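PDB 4ZAD: ferulic acid decarboxylase 1 from Candida dubliniensis, which probably catalyses the reversible, prenylated-FMN-dependent decarboxylation of cinnamic, ferulic and p-coumaric acids to styrene and the corresponding vinylphenols. Local coordinates for residues 7-10 and 11-15; 82-85 and 86-89; 91-94 and 95-99; 124-127 and 128-131; 241-244 and 245-249. All coordinates share one frame; numbering follows the deposited sequence.

How the contacts relate
The five contacts are local, each within one short continuous piece of chain, and follow one another in numerical order. Contact 1 opens helix 9-19, contact 2 opens helix 85-90, and contact 3 is the loop joining that helix to helix 99-108. Contacts 2 and 3 are the closest pair, centres about 6 Å apart, with Asn-82 bonded to Ser-95 and Gln-96. Phe-12 and Val-15 of contact 1 pack on Leu-89 of contact 2. Contact 5, in helix 240-247, touches contact 1 through Leu-7 and Cys-248 and contact 3 through Leu-91 and Leu-247, linking N-terminal elements to the cofactor-binding region. Contact 4 touches none of the others; it comes nearest to contact 1, nearest atoms about 6 Å apart.

Contact 1. Residues 7-10 and 11-15; sequences LKFR and DFIQV
Phe-9 and Ile-13, one helical turn apart, meet through the CD1 methyl of the isoleucine, which sits over one face of the phenyl ring. This CH-pi contact places CD1 3.9 Å from the Phe-9 ring centroid, displaced toward the CE2 and CZ rim. The ring reaches that position because CG of Phe-9 is anti to its backbone N (chi1 177°), which swings it along the helix toward the next turn. Phe-12 adds a looser apolar touch, its CD2 lying 4.3 Å from CD1 of Phe-9.

Beneath the side chains run the first backbone bonds of the helix. Lys-8, the N-cap residue, offers its O to the N of Phe-12 at 3.0 Å and, more weakly, to that of Asp-11. Ile-13 N donates to Phe-9 O at 3.0 Å in the carbonyl plane, tying together the same pair whose side chains make the CH-pi contact. Lys-8 and Asp-11 run side by side, CB to CG 3.8 Å, while Asp-11 OD2 accepts from Asn-4 N.

Arg-10 reaches outward to a salt bridge with Glu-269. Phe-9 and Ile-13 rest on Leu-71 and Ile-317 of strands 69-71 and 317-319, whereas Phe-12 packs against Leu-89 of helix 85-90 and meets the His-90 ring edge-to-face.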
loop_
_atom_site.group_PDB
_atom_site.type_symbol
_atom_site.label_atom_id
_atom_site.label_comp_id
_atom_site.label_asym_id
_atom_site.label_seq_id
_atom_site.Cartn_x
_atom_site.Cartn_y
_atom_site.Cartn_z
ATOM N N LEU A 7 23.386 0.002 26.197
ATOM C CA LEU A 7 23.329 0.300 27.609
ATOM C C LEU A 7 23.494 1.779 27.925
ATOM O O LEU A 7 23.234 2.196 29.051
ATOM C CB LEU A 7 24.421 -0.511 28.318
ATOM C CG LEU A 7 24.110 -1.659 29.285
ATOM C CD1 LEU A 7 22.619 -2.050 29.399
ATOM C CD2 LEU A 7 24.998 -2.846 28.930
ATOM N N LYS A 8 23.934 2.574 26.956
ATOM C CA LYS A 8 24.318 3.977 27.233
ATOM C C LYS A 8 23.770 4.896 26.145
ATOM O O LYS A 8 24.251 4.889 25.016
ATOM C CB LYS A 8 25.860 4.144 27.361
ATOM C CG LYS A 8 26.572 3.189 28.355
ATOM C CD LYS A 8 27.023 3.836 29.675
ATOM C CE LYS A 8 28.551 3.955 29.793
ATOM N NZ LYS A 8 29.015 4.038 31.241
ATOM N N PHE A 9 22.763 5.694 26.494
ATOM C CA PHE A 9 22.106 6.597 25.540
ATOM C C PHE A 9 23.137 7.384 24.723
ATOM O O PHE A 9 23.021 7.535 23.506
ATOM C CB PHE A 9 21.170 7.527 26.311
ATOM C CG PHE A 9 20.473 8.573 25.458
ATOM C CD1 PHE A 9 19.681 8.206 24.382
ATOM C CD2 PHE A 9 20.566 9.937 25.783
ATOM C CE1 PHE A 9 19.037 9.163 23.639
ATOM C CE2 PHE A 9 19.917 10.886 25.020
ATOM C CZ PHE A 9 19.169 10.507 23.952
ATOM N N ARG A 10 24.159 7.864 25.416
ATOM C CA ARG A 10 25.180 8.711 24.809
ATOM C C ARG A 10 26.134 7.932 23.927
ATOM O O ARG A 10 26.778 8.498 23.062
ATOM C CB ARG A 10 25.943 9.474 25.879
ATOM C CG ARG A 10 25.033 10.423 26.659
ATOM C CD ARG A 10 25.659 11.784 26.824
ATOM N NE ARG A 10 24.728 12.750 27.391
ATOM C CZ ARG A 10 25.067 13.947 27.865
ATOM N NH1 ARG A 10 26.317 14.351 27.823
ATOM N NH2 ARG A 10 24.143 14.750 28.368
ATOM N N ASP A 11 26.233 6.633 24.132
ATOM C CA ASP A 11 26.981 5.800 23.185
ATOM C C ASP A 11 26.140 5.567 21.950
ATOM O O ASP A 11 26.668 5.443 20.830
ATOM C CB ASP A 11 27.436 4.490 23.844
ATOM C CG ASP A 11 28.574 4.708 24.832
ATOM O OD1 ASP A 11 28.917 5.880 25.066
ATOM O OD2 ASP A 11 29.142 3.724 25.351
ATOM N N PHE A 12 24.830 5.521 22.157
ATOM C CA PHE A 12 23.872 5.429 21.060
ATOM C C PHE A 12 24.020 6.627 20.118
ATOM O O PHE A 12 24.169 6.465 18.894
ATOM C CB PHE A 12 22.451 5.316 21.626
ATOM C CG PHE A 12 21.352 5.339 20.581
ATOM C CD1 PHE A 12 21.202 4.294 19.682
ATOM C CD2 PHE A 12 20.442 6.405 20.532
ATOM C CE1 PHE A 12 20.162 4.317 18.741
ATOM C CE2 PHE A 12 19.412 6.438 19.595
ATOM C CZ PHE A 12 19.266 5.405 18.703
ATOM N N ILE A 13 24.008 7.820 20.704
ATOM C CA ILE A 13 24.233 9.054 19.969
ATOM C C ILE A 13 25.595 9.071 19.222
ATOM O O ILE A 13 25.693 9.533 18.087
ATOM C CB ILE A 13 24.096 10.256 20.946
ATOM C CG1 ILE A 13 22.620 10.425 21.360
ATOM C CG2 ILE A 13 24.610 11.541 20.320
ATOM C CD1 ILE A 13 22.409 11.418 22.487
ATOM N N GLN A 14 26.631 8.543 19.862
ATOM C CA GLN A 14 27.990 8.551 19.337
ATOM C C GLN A 14 28.108 7.567 18.164
ATOM O O GLN A 14 28.770 7.888 17.161
ATOM C CB GLN A 14 28.978 8.206 20.470
ATOM C CG GLN A 14 30.448 8.479 20.204
ATOM C CD GLN A 14 30.737 9.876 19.606
ATOM O OE1 GLN A 14 30.764 10.892 20.320
ATOM N NE2 GLN A 14 30.995 9.911 18.287
ATOM N N VAL A 15 27.472 6.391 18.264
ATOM C CA VAL A 15 27.445 5.464 17.117
ATOM C C VAL A 15 26.743 6.102 15.915
ATOM O O VAL A 15 27.246 6.002 14.803
ATOM C CB VAL A 15 26.835 4.042 17.444
ATOM C CG1 VAL A 15 26.658 3.214 16.189
ATOM C CG2 VAL A 15 27.727 3.275 18.435
#

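Contact 2. Residues 82-85 and 86-89; sequences NDHA and RIAL
The carbonyl oxygen of His-84 is gripped by two amides of the following turn: Ala-88 N at 2.9 Å, nearly straight at 165°, and Ile-87 N at 2.8 Å, a bent and weak bond. His-84 is the N-cap residue, so this oxygen starts the hydrogen bonding of the helix. Leu-89 N continues it, reaching Ala-85 O at 2.9 Å, and the CG of Leu-89 lies close against the same oxygen.

The approach to the helix is a type I beta turn from Asn-82 to Ala-85, closed by Ala-85 N to Asn-82 O. Within it the imidazole of His-84 donates from ND1 to Asp-83 OD1 over 2.8 Å. The acceptor lies in the ring plane, yet the ring meets the carboxylate from well above the carboxylate plane. With NE2 bonded to Tyr-363 OH, both ring nitrogens are engaged and the rotation of the buried imidazole is fixed. CG1 of Ile-87 approaches CD2 of His-84 obliquely at 4.2 Å.

Arg-86 extends from CG to NE away from this turn, bonding to Leu-47 O and pairing with Asp-21. Around the helix start, Leu-89 packs on Val-15 and Leu-16 of helix 9-19, while His-84 and Ile-87 face Ile-102 of helix 99-108.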
loop_
_atom_site.group_PDB
_atom_site.type_symbol
_atom_site.label_atom_id
_atom_site.label_comp_id
_atom_site.label_asym_id
_atom_site.label_seq_id
_atom_site.Cartn_x
_atom_site.Cartn_y
_atom_site.Cartn_z
ATOM N N ASN A 82 20.718 -0.241 5.841
ATOM C CA ASN A 82 19.621 -0.848 6.549
ATOM C C ASN A 82 18.783 0.251 7.186
ATOM O O ASN A 82 19.217 0.872 8.134
ATOM C CB ASN A 82 20.143 -1.737 7.657
ATOM C CG ASN A 82 19.057 -2.207 8.557
ATOM O OD1 ASN A 82 17.977 -2.541 8.088
ATOM N ND2 ASN A 82 19.317 -2.238 9.844
ATOM N N ASP A 83 17.579 0.471 6.676
ATOM C CA ASP A 83 16.756 1.572 7.184
ATOM C C ASP A 83 16.390 1.414 8.667
ATOM O O ASP A 83 16.028 2.388 9.275
ATOM C CB ASP A 83 15.521 1.854 6.299
ATOM C CG ASP A 83 14.552 0.696 6.189
ATOM O OD1 ASP A 83 14.747 -0.405 6.724
ATOM O OD2 ASP A 83 13.529 0.910 5.532
ATOM N N HIS A 84 16.546 0.211 9.239
ATOM C CA HIS A 84 16.216 -0.042 10.638
ATOM C C HIS A 84 17.450 -0.004 11.565
ATOM O O HIS A 84 17.393 -0.462 12.724
ATOM C CB HIS A 84 15.464 -1.373 10.761
ATOM C CG HIS A 84 13.995 -1.278 10.439
ATOM N ND1 HIS A 84 13.521 -0.962 9.187
ATOM C CD2 HIS A 84 12.900 -1.466 11.218
ATOM C CE1 HIS A 84 12.202 -0.964 9.206
ATOM N NE2 HIS A 84 11.800 -1.266 10.428
ATOM N N ALA A 85 18.552 0.564 11.062
ATOM C CA ALA A 85 19.756 0.785 11.851
ATOM C C ALA A 85 19.492 1.289 13.264
ATOM O O ALA A 85 20.117 0.809 14.222
ATOM C CB ALA A 85 20.695 1.770 11.150
ATOM N N ARG A 86 18.623 2.270 13.408
ATOM C CA ARG A 86 18.502 2.877 14.690
ATOM C C ARG A 86 17.854 1.858 15.620
ATOM O O ARG A 86 18.165 1.780 16.801
ATOM C CB ARG A 86 17.710 4.186 14.607
ATOM C CG ARG A 86 18.413 5.279 13.782
ATOM C CD ARG A 86 17.708 6.676 13.790
ATOM N NE ARG A 86 18.058 7.386 12.571
ATOM C CZ ARG A 86 17.346 8.333 11.974
ATOM N NH1 ARG A 86 16.202 8.795 12.479
ATOM N NH2 ARG A 86 17.803 8.828 10.825
ATOM N N ILE A 87 16.991 1.030 15.072
ATOM C CA ILE A 87 16.319 0.032 15.875
ATOM C C ILE A 87 17.332 -1.034 16.292
ATOM O O ILE A 87 17.438 -1.345 17.457
ATOM C CB ILE A 87 15.103 -0.539 15.145
ATOM C CG1 ILE A 87 14.230 0.598 14.628
ATOM C CG2 ILE A 87 14.294 -1.369 16.084
ATOM C CD1 ILE A 87 13.717 1.539 15.743
ATOM N N ALA A 88 18.130 -1.539 15.362
ATOM C CA ALA A 88 19.180 -2.512 15.706
ATOM C C ALA A 88 20.079 -1.963 16.775
ATOM O O ALA A 88 20.491 -2.682 17.663
ATOM C CB ALA A 88 20.009 -2.873 14.484
ATOM N N LEU A 89 20.379 -0.672 16.694
ATOM C CA LEU A 89 21.353 -0.085 17.613
ATOM C C LEU A 89 20.851 -0.078 19.044
ATOM O O LEU A 89 21.631 -0.294 19.967
ATOM C CB LEU A 89 21.798 1.311 17.162
ATOM C CG LEU A 89 22.773 1.212 15.981
ATOM C CD1 LEU A 89 22.986 2.597 15.396
ATOM C CD2 LEU A 89 24.124 0.539 16.351
#

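Contact 3. Residues 91-94 and 95-99; sequences LGLD and SQTPM
Asp-94 and Thr-97, the first and last residues of a type I beta turn, bury much of their surface against each other's segments and are joined by two bonds to a single oxygen. Asp-94 O accepts from Thr-97 N at 2.8 Å, the bond that closes the turn, and from Thr-97 OG1 at 2.6 Å. The amide comes from above the carbonyl plane, whereas the hydroxyl is tilted only 17° from it. The hydroxyl reaches this oxygen with OG1 anti to the carbonyl carbon of Thr-97 (chi1 -54°), and that torsion turns the CG2 methyl toward Leu-93. There CG2 meets Leu-93 CD1 at 4.0 Å, the two side chains crossing at about a right angle.

The carboxylate of Asp-94 adds an Asx turn. OD1 takes the N-H of Gln-96 at 2.7 Å, nearly along its own C-O axis, so side chain and main chain of the same aspartate both hold the turn.

Ser-95 is the buried corner. Its OG receives Gln-96 NE2 at 3.3 Å, close to the amide plane, and is also bonded to Glu-19, while Gln-96 OE1 accepts from Asn-82 N. Ahead of the turn, Gly-92 with its positive phi is the C-prime residue of the Schellman motif that ends helix 85-90.

Chemically, one aspartate supplies acceptors for three donors, which would fix the path of this loop before helix 99-108 begins.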
loop_
_atom_site.group_PDB
_atom_site.type_symbol
_atom_site.label_atom_id
_atom_site.label_comp_id
_atom_site.label_asym_id
_atom_site.label_seq_id
_atom_site.Cartn_x
_atom_site.Cartn_y
_atom_site.Cartn_z
ATOM N N LEU A 91 19.405 -2.271 20.534
ATOM C CA LEU A 91 19.701 -3.545 21.126
ATOM C C LEU A 91 21.196 -3.851 21.053
ATOM O O LEU A 91 21.595 -4.982 21.273
ATOM C CB LEU A 91 18.876 -4.637 20.433
ATOM C CG LEU A 91 17.367 -4.512 20.664
ATOM C CD1 LEU A 91 16.574 -5.215 19.598
ATOM C CD2 LEU A 91 17.001 -5.006 22.069
ATOM N N GLY A 92 22.022 -2.851 20.763
ATOM C CA GLY A 92 23.462 -3.087 20.555
ATOM C C GLY A 92 23.865 -4.137 19.512
ATOM O O GLY A 92 24.850 -4.826 19.668
ATOM N N LEU A 93 23.084 -4.260 18.449
ATOM C CA LEU A 93 23.351 -5.226 17.396
ATOM C C LEU A 93 24.080 -4.522 16.273
ATOM O O LEU A 93 24.194 -3.307 16.279
ATOM C CB LEU A 93 22.035 -5.783 16.846
ATOM C CG LEU A 93 21.034 -6.493 17.765
ATOM C CD1 LEU A 93 19.748 -6.668 17.020
ATOM C CD2 LEU A 93 21.571 -7.849 18.212
ATOM N N ASP A 94 24.554 -5.294 15.297
ATOM C CA ASP A 94 25.107 -4.742 14.068
ATOM C C ASP A 94 24.024 -3.893 13.426
ATOM O O ASP A 94 22.902 -4.342 13.257
ATOM C CB ASP A 94 25.570 -5.857 13.121
ATOM C CG ASP A 94 26.185 -5.316 11.791
ATOM O OD1 ASP A 94 25.549 -4.500 11.104
ATOM O OD2 ASP A 94 27.300 -5.729 11.418
ATOM N N SER A 95 24.365 -2.654 13.080
ATOM C CA SER A 95 23.362 -1.722 12.552
ATOM C C SER A 95 22.698 -2.178 11.249
ATOM O O SER A 95 21.615 -1.713 10.928
ATOM C CB SER A 95 23.937 -0.302 12.421
ATOM O OG SER A 95 25.145 -0.270 11.699
ATOM N N GLN A 96 23.324 -3.097 10.510
ATOM C CA GLN A 96 22.701 -3.643 9.298
ATOM C C GLN A 96 21.756 -4.808 9.584
ATOM O O GLN A 96 21.125 -5.363 8.671
ATOM C CB GLN A 96 23.757 -4.038 8.262
ATOM C CG GLN A 96 24.755 -2.921 7.949
ATOM C CD GLN A 96 24.056 -1.627 7.665
ATOM O OE1 GLN A 96 23.369 -1.499 6.648
ATOM N NE2 GLN A 96 24.198 -0.663 8.571
ATOM N N THR A 97 21.626 -5.167 10.848
ATOM C CA THR A 97 20.659 -6.164 11.225
ATOM C C THR A 97 19.259 -5.746 10.788
ATOM O O THR A 97 18.731 -4.762 11.280
ATOM C CB THR A 97 20.697 -6.417 12.718
ATOM O OG1 THR A 97 22.040 -6.737 13.080
ATOM C CG2 THR A 97 19.778 -7.571 13.074
ATOM N N PRO A 98 18.661 -6.479 9.842
ATOM C CA PRO A 98 17.350 -6.093 9.392
ATOM C C PRO A 98 16.283 -6.485 10.391
ATOM O O PRO A 98 16.541 -7.273 11.311
ATOM C CB PRO A 98 17.169 -6.879 8.083
ATOM C CG PRO A 98 18.323 -7.798 7.962
ATOM C CD PRO A 98 19.127 -7.714 9.194
ATOM N N MET A 99 15.079 -5.969 10.161
ATOM C CA MET A 99 14.052 -5.957 11.175
ATOM C C MET A 99 13.563 -7.323 11.525
ATOM O O MET A 99 13.281 -7.580 12.685
ATOM C CB MET A 99 12.877 -5.067 10.757
ATOM C CG MET A 99 11.718 -4.969 11.803
ATOM S SD MET A 99 12.238 -4.404 13.407
ATOM C CE MET A 99 10.771 -3.580 14.023
#

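Contact 4. Residues 124-127 and 128-131; sequences DQSP and HKKH
The imidazole of His-128 carries the hydroxyl of Ser-126 over one face. OG stands 2.9 Å above the ring plane, shifted toward the rim, and is 3.0 Å from CD2. In the ring, ND1 is bonded to Ser-311 OG and NE2 to Pro-265 O, while Ser-126 OG bonds to Ala-266 O. These partners on the surrounding strands and loops hold both groups. A chi1 of 69° puts CG of His-128 between its backbone N and carbonyl carbon, folding the imidazole back toward the preceding residues and under the serine. A second flat group, the ring of His-131, has CG of Lys-130 over one face at 3.9 Å above the plane.

Two backbone bonds hold the chain in tight turns. Lys-129 N donates to Ser-126 O at 3.2 Å and Lys-130 N to Pro-127 O at 3.2 Å, each donor standing well above the carbonyl plane it meets. CG of Lys-129 also passes 4.0 Å from CB of Ser-126. The amines are paired beyond the turn, Lys-129 in a salt bridge with Glu-258 and Lys-130 in one with Asp-314.

Successive bonds from residue i+3 back to residue i define a short 3-10 turn, which here leads into strand 131-134 of the antiparallel sheet in the flavin-binding region.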
loop_
_atom_site.group_PDB
_atom_site.type_symbol
_atom_site.label_atom_id
_atom_site.label_comp_id
_atom_site.label_asym_id
_atom_site.label_seq_id
_atom_site.Cartn_x
_atom_site.Cartn_y
_atom_site.Cartn_z
ATOM N N ASP A 124 27.260 7.695 42.775
ATOM C CA ASP A 124 28.339 8.293 41.975
ATOM C C ASP A 124 28.705 7.510 40.701
ATOM O O ASP A 124 29.522 7.977 39.884
ATOM C CB ASP A 124 29.596 8.642 42.811
ATOM C CG ASP A 124 30.282 7.426 43.439
ATOM O OD1 ASP A 124 30.573 6.436 42.720
ATOM O OD2 ASP A 124 30.536 7.486 44.666
ATOM N N GLN A 125 28.089 6.358 40.483
ATOM C CA GLN A 125 28.208 5.749 39.167
ATOM C C GLN A 125 27.130 6.224 38.161
ATOM O O GLN A 125 27.128 5.790 37.016
ATOM C CB GLN A 125 28.274 4.226 39.282
ATOM C CG GLN A 125 29.567 3.715 39.958
ATOM C CD GLN A 125 29.739 2.209 39.786
ATOM O OE1 GLN A 125 29.515 1.659 38.682
ATOM N NE2 GLN A 125 30.106 1.519 40.887
ATOM N N SER A 126 26.240 7.123 38.585
ATOM C CA SER A 126 25.178 7.652 37.734
ATOM C C SER A 126 25.404 9.127 37.443
ATOM O O SER A 126 25.419 9.951 38.351
ATOM C CB SER A 126 23.810 7.496 38.425
ATOM O OG SER A 126 22.780 8.228 37.756
ATOM N N PRO A 127 25.554 9.473 36.163
ATOM C CA PRO A 127 25.648 10.871 35.775
ATOM C C PRO A 127 24.492 11.779 36.194
ATOM O O PRO A 127 24.723 12.936 36.473
ATOM C CB PRO A 127 25.724 10.798 34.247
ATOM C CG PRO A 127 26.355 9.480 33.955
ATOM C CD PRO A 127 25.954 8.563 35.076
ATOM N N HIS A 128 23.256 11.288 36.208
ATOM C CA HIS A 128 22.110 12.155 36.484
ATOM C C HIS A 128 22.025 12.524 37.962
ATOM O O HIS A 128 21.274 13.451 38.339
ATOM C CB HIS A 128 20.784 11.583 35.953
ATOM C CG HIS A 128 20.301 10.373 36.673
ATOM N ND1 HIS A 128 19.696 10.436 37.905
ATOM C CD2 HIS A 128 20.306 9.065 36.319
ATOM C CE1 HIS A 128 19.367 9.213 38.289
ATOM N NE2 HIS A 128 19.730 8.363 37.346
ATOM N N LYS A 129 22.810 11.836 38.799
ATOM C CA LYS A 129 22.879 12.211 40.209
ATOM C C LYS A 129 23.772 13.429 40.469
ATOM O O LYS A 129 23.899 13.827 41.613
ATOM C CB LYS A 129 23.345 11.048 41.072
ATOM C CG LYS A 129 22.348 9.911 41.258
ATOM C CD LYS A 129 20.959 10.370 41.672
ATOM C CE LYS A 129 20.146 9.242 42.262
ATOM N NZ LYS A 129 18.877 9.648 42.921
ATOM N N LYS A 130 24.372 14.040 39.448
ATOM C CA LYS A 130 25.213 15.207 39.696
ATOM C C LYS A 130 24.414 16.483 40.145
ATOM O O LYS A 130 24.880 17.221 41.018
ATOM C CB LYS A 130 26.115 15.490 38.486
ATOM C CG LYS A 130 27.062 16.714 38.660
ATOM C CD LYS A 130 27.775 17.106 37.363
ATOM C CE LYS A 130 29.098 17.826 37.623
ATOM N NZ LYS A 130 29.918 17.964 36.364
ATOM N N HIS A 131 23.245 16.734 39.544
ATOM C CA HIS A 131 22.410 17.897 39.881
ATOM C C HIS A 131 21.008 17.505 40.318
ATOM O O HIS A 131 20.411 16.571 39.792
ATOM C CB HIS A 131 22.251 18.871 38.700
ATOM C CG HIS A 131 23.537 19.419 38.167
ATOM N ND1 HIS A 131 24.115 18.956 37.004
ATOM C CD2 HIS A 131 24.351 20.402 38.628
ATOM C CE1 HIS A 131 25.243 19.610 36.788
ATOM N NE2 HIS A 131 25.407 20.496 37.755
#

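Contact 5. Residues 241-244 and 245-249; sequences AEYI and GGLCN
A leucine methyl over a phenol ring is the main side-chain interaction here: CD1 of Leu-247 makes a CH-pi contact above the centre of the Tyr-243 ring. CD1 is 3.6 Å from the centroid of the Tyr-243 ring and only 14° off its normal. With chi1 at -178°, CG of Tyr-243 stands opposite its own N, which brings the ring end back toward the following turn. Its OH is bonded to Leu-106 O, which holds the far end of the ring while CD1 covers one face. A second apolar pair, Ile-244 CG2 with Cys-248 SG at 4.0 Å, repeats the same i to i+4 spacing.

Backbone hydrogen bonds follow that spacing too. Leu-247 N meets Tyr-243 O at 3.0 Å and 174°, almost straight, while Gly-245 N reaches Ala-241 O at 3.1 Å and Cys-248 N reaches Ile-244 O at 3.0 Å. The helix ends in a Schellman motif, with Asn-249 taking positive phi and its N bonding to Gly-246 O at 2.7 Å.

Helix 240-247 starts at Glu-240, a manganese ligand, and Ile-244 packs on Trp-175, a prenylated-FMN-binding residue of strand 173-176. Val-229 of helix 224-230 touches Tyr-243, Ile-244 and Leu-247, and Phe-105 and Leu-106 of helix 99-108 meet Leu-247.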
loop_
_atom_site.group_PDB
_atom_site.type_symbol
_atom_site.label_atom_id
_atom_site.label_comp_id
_atom_site.label_asym_id
_atom_site.label_seq_id
_atom_site.Cartn_x
_atom_site.Cartn_y
_atom_site.Cartn_z
ATOM N N ALA A 241 13.108 -4.895 33.507
ATOM C CA ALA A 241 14.575 -4.855 33.776
ATOM C C ALA A 241 15.324 -6.179 33.534
ATOM O O ALA A 241 16.471 -6.151 33.123
ATOM C CB ALA A 241 14.883 -4.352 35.215
ATOM N N GLU A 242 14.677 -7.311 33.792
ATOM C CA GLU A 242 15.327 -8.620 33.725
ATOM C C GLU A 242 15.493 -9.081 32.250
ATOM O O GLU A 242 16.504 -9.661 31.876
ATOM C CB GLU A 242 14.503 -9.630 34.525
ATOM C CG GLU A 242 14.244 -9.224 35.963
ATOM C CD GLU A 242 13.534 -10.298 36.813
ATOM O OE1 GLU A 242 12.936 -11.280 36.260
ATOM O OE2 GLU A 242 13.570 -10.124 38.069
ATOM N N TYR A 243 14.491 -8.816 31.411
ATOM C CA TYR A 243 14.597 -9.066 29.966
ATOM C C TYR A 243 15.617 -8.110 29.389
ATOM O O TYR A 243 16.435 -8.511 28.579
ATOM C CB TYR A 243 13.252 -8.873 29.308
ATOM C CG TYR A 243 13.125 -9.128 27.821
ATOM C CD1 TYR A 243 13.519 -10.337 27.228
ATOM C CD2 TYR A 243 12.482 -8.209 27.013
ATOM C CE1 TYR A 243 13.334 -10.558 25.854
ATOM C CE2 TYR A 243 12.285 -8.434 25.642
ATOM C CZ TYR A 243 12.703 -9.599 25.073
ATOM O OH TYR A 243 12.512 -9.763 23.719
ATOM N N ILE A 244 15.626 -6.854 29.832
ATOM C CA ILE A 244 16.609 -5.902 29.276
ATOM C C ILE A 244 18.029 -6.401 29.543
ATOM O O ILE A 244 18.870 -6.384 28.650
ATOM C CB ILE A 244 16.421 -4.445 29.772
ATOM C CG1 ILE A 244 15.058 -3.869 29.289
ATOM C CG2 ILE A 244 17.547 -3.598 29.284
ATOM C CD1 ILE A 244 14.454 -2.895 30.221
ATOM N N GLY A 245 18.259 -6.887 30.753
ATOM C CA GLY A 245 19.537 -7.497 31.117
ATOM C C GLY A 245 20.011 -8.642 30.195
ATOM O O GLY A 245 21.155 -8.667 29.740
ATOM N N GLY A 246 19.120 -9.574 29.897
ATOM C CA GLY A 246 19.469 -10.667 29.016
ATOM C C GLY A 246 19.864 -10.109 27.657
ATOM O O GLY A 246 20.914 -10.436 27.110
ATOM N N LEU A 247 19.012 -9.242 27.130
ATOM C CA LEU A 247 19.211 -8.673 25.818
ATOM C C LEU A 247 20.603 -8.043 25.746
ATOM O O LEU A 247 21.284 -8.139 24.722
ATOM C CB LEU A 247 18.092 -7.648 25.520
ATOM C CG LEU A 247 16.723 -8.250 25.186
ATOM C CD1 LEU A 247 15.583 -7.262 25.375
ATOM C CD2 LEU A 247 16.760 -8.765 23.766
ATOM N N CYS A 248 21.032 -7.425 26.842
ATOM C CA CYS A 248 22.345 -6.822 26.882
ATOM C C CYS A 248 23.460 -7.787 27.378
ATOM O O CYS A 248 24.607 -7.367 27.500
ATOM C CB CYS A 248 22.318 -5.559 27.762
ATOM S SG CYS A 248 21.017 -4.375 27.372
ATOM N N ASN A 249 23.132 -9.061 27.626
ATOM C CA ASN A 249 24.054 -10.016 28.282
ATOM C C ASN A 249 24.786 -9.338 29.452
ATOM O O ASN A 249 25.971 -9.515 29.649
ATOM C CB ASN A 249 25.051 -10.674 27.274
ATOM C CG ASN A 249 25.779 -11.947 27.878
ATOM O OD1 ASN A 249 25.132 -12.908 28.362
ATOM N ND2 ASN A 249 27.127 -11.932 27.853
#